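Surface glycan binding protein B (Bacteroides ovatus, PDB 6E57) binds mixed-linkage beta-glucan at the cell surface, a step this gut bacterium needs to use cereal glucans. Local coordinates at residues 220-225 / 290-295; 240-245 / 262-267. All blocks are in the same frame, centred on the assembly; numbering follows the deposited sequence.

Contact 1: 220-225 / 290-295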
# COMPACT_ATOMS: atom_id res chain seq x y z
N ALA A 220 13.35 -12.76 4.29
CA ALA A 220 14.21 -11.61 4.04
C ALA A 220 13.81 -10.46 4.96
O ALA A 220 12.63 -10.28 5.28
CB ALA A 220 14.12 -11.20 2.59
N SER A 221 14.81 -9.68 5.38
CA SER A 221 14.60 -8.39 5.99
C SER A 221 14.13 -7.42 4.91
O SER A 221 14.95 -6.91 4.14
CB SER A 221 15.85 -7.92 6.68
OG SER A 221 16.36 -8.93 7.54
N LEU A 222 12.81 -7.21 4.83
CA LEU A 222 12.20 -6.43 3.76
C LEU A 222 11.63 -5.14 4.34
O LEU A 222 10.64 -5.15 5.06
CB LEU A 222 11.10 -7.27 3.09
CG LEU A 222 10.37 -6.60 1.93
CD1 LEU A 222 11.29 -6.39 0.75
CD2 LEU A 222 9.15 -7.41 1.52
N VAL A 223 12.29 -4.02 4.00
CA VAL A 223 11.82 -2.68 4.32
C VAL A 223 10.68 -2.32 3.35
O VAL A 223 10.85 -2.41 2.13
CB VAL A 223 12.97 -1.66 4.23
CG1 VAL A 223 12.48 -0.23 4.34
CG2 VAL A 223 14.05 -1.95 5.26
N ILE A 224 9.54 -1.90 3.91
CA ILE A 224 8.29 -1.76 3.16
C ILE A 224 7.87 -0.29 3.06
O ILE A 224 7.43 0.15 1.99
CB ILE A 224 7.18 -2.62 3.80
CG1 ILE A 224 7.52 -4.11 3.76
CG2 ILE A 224 5.84 -2.35 3.14
CD1 ILE A 224 6.72 -4.95 4.73
N SER A 225 7.96 0.46 4.16
CA SER A 225 7.46 1.84 4.18
C SER A 225 8.26 2.71 5.14
O SER A 225 8.83 2.22 6.12
CB SER A 225 5.99 1.87 4.52
OG SER A 225 5.80 1.80 5.92
N ALA A 290 22.00 -9.10 1.84
CA ALA A 290 21.57 -7.72 1.59
C ALA A 290 20.11 -7.53 2.04
O ALA A 290 19.26 -8.38 1.81
CB ALA A 290 21.72 -7.40 0.12
N VAL A 291 19.85 -6.38 2.66
CA VAL A 291 18.51 -5.96 3.04
C VAL A 291 17.75 -5.60 1.76
O VAL A 291 18.31 -4.97 0.86
CB VAL A 291 18.54 -4.79 4.04
CG1 VAL A 291 17.16 -4.21 4.27
CG2 VAL A 291 19.18 -5.19 5.36
N GLN A 292 16.48 -6.01 1.70
CA GLN A 292 15.61 -5.81 0.55
C GLN A 292 14.67 -4.64 0.83
O GLN A 292 14.35 -4.35 1.98
CB GLN A 292 14.84 -7.10 0.25
CG GLN A 292 15.73 -8.24 -0.24
CD GLN A 292 14.96 -9.51 -0.53
OE1 GLN A 292 13.75 -9.50 -0.75
NE2 GLN A 292 15.66 -10.63 -0.53
N PHE A 293 14.22 -3.98 -0.25
CA PHE A 293 13.35 -2.81 -0.17
C PHE A 293 12.20 -2.95 -1.18
O PHE A 293 12.44 -3.25 -2.35
CB PHE A 293 14.14 -1.53 -0.43
CG PHE A 293 15.25 -1.27 0.56
CD1 PHE A 293 16.51 -1.81 0.36
CD2 PHE A 293 15.03 -0.49 1.68
CE1 PHE A 293 17.53 -1.58 1.26
CE2 PHE A 293 16.06 -0.26 2.59
CZ PHE A 293 17.31 -0.80 2.38
N LEU A 294 10.98 -2.72 -0.70
CA LEU A 294 9.76 -2.79 -1.50
C LEU A 294 9.24 -1.37 -1.73
O LEU A 294 9.21 -0.58 -0.80
CB LEU A 294 8.73 -3.63 -0.74
CG LEU A 294 7.47 -3.99 -1.52
CD1 LEU A 294 7.75 -5.09 -2.53
CD2 LEU A 294 6.35 -4.40 -0.57
N ASN A 295 8.82 -1.06 -2.97
CA ASN A 295 8.44 0.31 -3.32
C ASN A 295 7.08 0.32 -4.03
O ASN A 295 6.10 0.85 -3.48
CB ASN A 295 9.58 1.01 -4.06
CG ASN A 295 10.66 1.45 -3.10
OD1 ASN A 295 10.54 2.49 -2.45
ND2 ASN A 295 11.70 0.64 -2.96
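Val223 and Gln292 join strands 222-225 and 292-294 into a parallel beta pair. Strand 222-225 also pairs antiparallel with 235-240, and 292-294 antiparallel with 299-315, an arrangement consistent with an immunoglobulin-like beta domain. Three backbone hydrogen bonds hold the parallel pair. Gln292 N donates to Ser221 O at 3.0 Å. Val223 N donates to Gln292 O at 2.9 Å, and Leu294 N to Val223 O at 2.8 Å. The backbone N and O of both Val223 and Gln292 are thus satisfied within the pair. The acceptors Gln292 O and Val223 O each also receive a CA-H contact, from Leu222 and Phe293 respectively. Other backbone groups pair elsewhere: Phe293 with Thr300, and Ile224 and Ser225 both with Ser239, a classic beta bulge. Ser221 OG is satisfied by Asn242.

Leu222 and Gln292 share one face. Leu222 CD1 lies 3.7 Å from Gln292 CB. The Gln292 chain is extended beyond CG and lays its amide beside Ala220, with NE2 3.5 Å from Ala220 CB. Val223 and Phe293 share the other face, side by side and pointing the same way. Val223 CB approaches Phe293 CD2 obliquely at 3.5 Å. With CG1 anti to the backbone N (chi1 171°), the Val223 branch CG2 is placed beside the backbone N, where it meets Val291 CG1 at 4.0 Å.

Contact 2: 240-245 / 262-267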
# COMPACT_ATOMS: atom_id res chain seq x y z
N GLY A 240 8.92 -2.77 8.23
CA GLY A 240 9.24 -3.95 7.42
C GLY A 240 8.73 -5.23 8.06
O GLY A 240 7.76 -5.20 8.81
N ILE A 241 9.40 -6.35 7.77
CA ILE A 241 8.91 -7.68 8.16
C ILE A 241 9.95 -8.42 9.02
O ILE A 241 9.58 -8.99 10.05
CB ILE A 241 8.46 -8.51 6.94
CG1 ILE A 241 7.98 -9.91 7.33
CG2 ILE A 241 9.54 -8.57 5.88
CD1 ILE A 241 6.73 -9.94 8.16
N ASN A 242 11.23 -8.44 8.61
CA ASN A 242 12.24 -9.19 9.39
C ASN A 242 13.40 -8.26 9.74
O ASN A 242 14.56 -8.56 9.46
CB ASN A 242 12.71 -10.45 8.64
CG ASN A 242 11.63 -11.50 8.52
OD1 ASN A 242 10.99 -11.86 9.52
ND2 ASN A 242 11.42 -12.01 7.32
N LEU A 243 13.07 -7.15 10.40
CA LEU A 243 13.99 -6.03 10.56
C LEU A 243 14.91 -6.23 11.77
O LEU A 243 15.87 -5.47 11.93
CB LEU A 243 13.19 -4.73 10.68
CG LEU A 243 12.34 -4.34 9.46
CD1 LEU A 243 11.87 -2.90 9.58
CD2 LEU A 243 13.10 -4.54 8.16
N GLU A 244 14.65 -7.25 12.59
CA GLU A 244 15.51 -7.55 13.76
C GLU A 244 16.84 -8.16 13.29
O GLU A 244 17.84 -8.08 14.00
CB GLU A 244 14.78 -8.44 14.77
CG GLU A 244 14.82 -9.93 14.47
CD GLU A 244 13.81 -10.42 13.45
OE1 GLU A 244 13.21 -9.58 12.75
OE2 GLU A 244 13.61 -11.65 13.37
N ASN A 245 16.84 -8.75 12.08
CA ASN A 245 18.02 -9.38 11.47
C ASN A 245 18.97 -8.33 10.89
O ASN A 245 20.09 -8.68 10.51
CB ASN A 245 17.63 -10.38 10.38
CG ASN A 245 16.91 -11.60 10.90
OD1 ASN A 245 17.29 -12.17 11.92
ND2 ASN A 245 15.87 -12.03 10.19
N GLN A 262 14.41 -1.75 17.67
CA GLN A 262 14.62 -2.77 16.66
C GLN A 262 13.75 -3.99 16.99
O GLN A 262 13.99 -4.67 17.99
CB GLN A 262 16.10 -3.16 16.55
CG GLN A 262 16.37 -4.20 15.47
CD GLN A 262 17.80 -4.23 15.01
OE1 GLN A 262 18.72 -3.85 15.73
NE2 GLN A 262 18.01 -4.69 13.79
N SER A 263 12.74 -4.23 16.15
CA SER A 263 11.86 -5.39 16.22
C SER A 263 11.63 -5.92 14.80
O SER A 263 12.17 -5.39 13.84
CB SER A 263 10.57 -5.05 16.92
OG SER A 263 9.83 -4.09 16.17
N SER A 264 10.82 -6.98 14.70
CA SER A 264 10.44 -7.58 13.42
C SER A 264 9.87 -6.51 12.48
O SER A 264 10.28 -6.42 11.32
CB SER A 264 9.45 -8.71 13.63
OG SER A 264 9.24 -9.44 12.42
N THR A 265 8.95 -5.69 13.01
CA THR A 265 8.08 -4.85 12.19
C THR A 265 8.64 -3.43 12.03
O THR A 265 8.21 -2.71 11.12
CB THR A 265 6.67 -4.80 12.78
OG1 THR A 265 6.71 -4.02 13.97
CG2 THR A 265 6.12 -6.18 13.09
N GLU A 266 9.57 -3.02 12.89
CA GLU A 266 10.01 -1.62 12.95
C GLU A 266 11.49 -1.51 13.35
O GLU A 266 12.00 -2.33 14.11
CB GLU A 266 9.17 -0.84 13.96
CG GLU A 266 7.88 -0.29 13.38
CD GLU A 266 7.28 0.84 14.19
OE1 GLU A 266 7.49 0.87 15.42
OE2 GLU A 266 6.60 1.70 13.59
N ILE A 267 12.13 -0.46 12.83
CA ILE A 267 13.47 -0.05 13.23
C ILE A 267 13.55 1.48 13.16
O ILE A 267 13.03 2.08 12.21
CB ILE A 267 14.55 -0.74 12.36
CG1 ILE A 267 15.95 -0.60 12.96
CG2 ILE A 267 14.51 -0.24 10.93
CD1 ILE A 267 16.97 -1.52 12.33
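Leu243, in the loop 240-245, packs against Ser264 in the tight turn of a beta hairpin made by strands 261-262 and 266-270. The turn runs through Ser264 and Thr265 and is closed by Ser263 N donating to Glu266 O at 2.9 Å. The loop links strand 235-240 to strand 246-251.

The tight part centres on Leu243 and Ser264. Leu243 N donates to Ser264 O at 3.0 Å. Leu243 CB sits 3.4 Å from Ser263 O. CG lies anti to the carbonyl carbon (chi1 -63°), and CD1 runs on to Ile267 CG2 at 4.0 Å, the two side chains crossing at a slant. Val223 packs on Leu243 too. Ser264 OG is modelled doubtfully close to Ile241 O, and is also bonded to Lys149.

Gln262 adds a polar grip. Its CG is anti to the backbone N (chi1 -179°), and the extended chain brings NE2 to Leu243 O at 2.9 Å. The N-H points almost straight at the acceptor (172°). It meets a lone pair in the carbonyl plane, and Leu243 O also lies in the Gln262 amide plane. NE2 has a second acceptor, Ile246 O. With an alanine here, Leu243 O and Ile246 O would probably both lose this donor, and the tie between loop and hairpin would weaken.

The looser side holds the carboxylate of Glu244 and the exposed Thr265. Glu244 OE1 comes to 3.5 Å from Ser264 CA, while OE2 forms a salt bridge with Lys149. Thr265 O accepts from Gly240 N at 3.0 Å. The CB of Thr265 points away from the loop overall, though it still touches Gly240 O at 4.1 Å.

Contact 1 and contact 2 are neighbours, with centres about 10 Å apart. Asn242 is the main bridge. Its backbone O lies 2.7 Å from Ser221 OG and its ND2 2.9 Å from Ala220 O, both probable hydrogen bonds. Packing adds to this: Ile241 CG2 lies 3.5 Å from Leu222 CB. The parallel strand pair of contact 1 is therefore joined directly to the loop that the hairpin of contact 2 covers. Neither contact contains a residue of the glycan pocket. Trp322, Asp323, Asp326, Lys331, Tyr371 and Trp372 come later in the chain. Strand 292-294 pairs with strand 299-315, after which the chain continues toward that pocket.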